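Local atomic coordinates of metallophosphoesterase (Clostridium thermocellum, PDB entry 4J6O), a protein that probably removes phosphate from 2',3'-phosphate RNA ends as the manganese-binding phosphatase domain of the bacterial Pnkp-Hen1 RNA repair system. Residues Leu115-Thr118 / Leu119-Leu122. Sequence-based numbering, arbitrary orientation.
Sequences LDRT and LEQL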
# COMPACT_ATOMS: atom_id res chain seq x y z
N LEU A 115 -11.10 1.35 10.93
CA LEU A 115 -11.97 2.04 9.99
C LEU A 115 -12.72 3.19 10.65
O LEU A 115 -13.02 4.21 10.02
CB LEU A 115 -12.96 1.05 9.30
CG LEU A 115 -14.01 1.66 8.36
CD1 LEU A 115 -13.41 2.44 7.19
CD2 LEU A 115 -14.83 0.52 7.82
N ASP A 116 -13.00 3.04 11.94
CA ASP A 116 -13.66 4.11 12.67
C ASP A 116 -12.82 5.39 12.56
O ASP A 116 -13.38 6.47 12.40
CB ASP A 116 -13.87 3.75 14.15
CG ASP A 116 -12.54 3.63 14.92
OD1 ASP A 116 -11.65 2.90 14.44
OD2 ASP A 116 -12.41 4.27 15.99
N ARG A 117 -11.50 5.26 12.64
CA ARG A 117 -10.70 6.47 12.58
C ARG A 117 -10.81 7.12 11.21
O ARG A 117 -10.87 8.32 11.11
CB ARG A 117 -9.19 6.22 12.85
CG ARG A 117 -8.88 5.42 14.09
CD ARG A 117 -9.42 6.11 15.31
NE ARG A 117 -9.46 5.24 16.48
CZ ARG A 117 -8.42 4.98 17.27
NH1 ARG A 117 -7.22 5.51 17.02
NH2 ARG A 117 -8.58 4.18 18.32
N THR A 118 -10.84 6.31 10.14
CA THR A 118 -10.90 6.86 8.78
C THR A 118 -12.21 7.64 8.66
O THR A 118 -12.26 8.76 8.12
CB THR A 118 -10.89 5.76 7.71
OG1 THR A 118 -9.64 5.05 7.77
CG2 THR A 118 -11.07 6.35 6.27
N LEU A 119 -13.28 7.05 9.17
CA LEU A 119 -14.59 7.64 8.95
C LEU A 119 -14.74 8.95 9.69
O LEU A 119 -15.30 9.92 9.17
CB LEU A 119 -15.67 6.66 9.36
CG LEU A 119 -15.75 5.43 8.45
CD1 LEU A 119 -16.75 4.41 9.02
CD2 LEU A 119 -16.08 5.83 7.01
N GLU A 120 -14.22 8.99 10.91
CA GLU A 120 -14.32 10.20 11.71
C GLU A 120 -13.41 11.31 11.18
O GLU A 120 -13.74 12.49 11.28
CB GLU A 120 -14.06 9.91 13.17
CG GLU A 120 -12.64 9.63 13.52
CD GLU A 120 -12.50 9.12 14.95
OE1 GLU A 120 -13.51 8.64 15.52
OE2 GLU A 120 -11.39 9.19 15.50
N GLN A 121 -12.30 10.92 10.56
CA GLN A 121 -11.44 11.89 9.91
C GLN A 121 -12.02 12.37 8.57
O GLN A 121 -11.91 13.55 8.21
CB GLN A 121 -10.02 11.34 9.79
CG GLN A 121 -9.37 11.17 11.19
CD GLN A 121 -8.00 10.51 11.10
OE1 GLN A 121 -7.29 10.73 10.14
NE2 GLN A 121 -7.66 9.66 12.09
N LEU A 122 -12.63 11.46 7.81
CA LEU A 122 -13.23 11.83 6.54
C LEU A 122 -14.42 12.78 6.74
O LEU A 122 -14.68 13.66 5.91
CB LEU A 122 -13.71 10.58 5.78
CG LEU A 122 -12.67 9.94 4.86
CD1 LEU A 122 -13.34 8.84 4.10
CD2 LEU A 122 -12.04 10.95 3.91
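Leu-115 and Leu-119 meet one turn apart on the short helix 115-122, their side chains crossing at a slant with Leu-115 CG 3.9 Å from Leu-119 CD1. In the backbone, Leu-119 N donates to Leu-115 O, the first of four successive i to i+4 bonds that make the segment a regular alpha-helix.

Asp-116 is joined to its neighbour by a salt bridge: Arg-117 NE lies 3.1 Å from Asp-116 OD2, which sits at the edge of the guanidinium, nearly in its plane, and is approached from its syn side but 30° out of the carboxylate plane. The carboxylate of Glu-120 comes up alongside, with Asp-116 OD2 and Glu-120 OE1 4.5 Å apart, a closeness of like charge that Arg-117 probably eases.

Arg-117 and Glu-120 run side by side in the same direction. Their flat ends are turned only 14° apart, but Glu-120 OE2 lies well out of the guanidinium plane, so no N-H aims at it and the charges are merely near, short of a salt bridge; OE2 instead touches Arg-117 CD at 3.7 Å. With CG between its own backbone N and carbonyl carbon (chi1 73°), Glu-120 lays CG 3.3 Å from Arg-117 O, and the extended chain carries the carboxylate back alongside Arg-117. Farther round the helix, Gln-121 NE2 passes 3.8 Å from Arg-117 CB on its way to Gly-70 O, while OE1 accepts from Ile-73 N, so both ends of the amide are held.

Thr-118 O accepts the shortest backbone bond, 2.7 Å from Leu-122 N, and Thr-118 CG2 lies 4.0 Å from Leu-122 CD1. Its hydroxyl bonds Asp-68 OD1, tying the helix to the loop that follows manganese ligand Asp-65. Leu-115, Thr-118 and Leu-119 rest on Leu-100 of helix 95-104, whereas Arg-117, Thr-118 and Leu-122 touch the start of helix 73-86, placing this peripheral helix against both in the calcineurin-like fold.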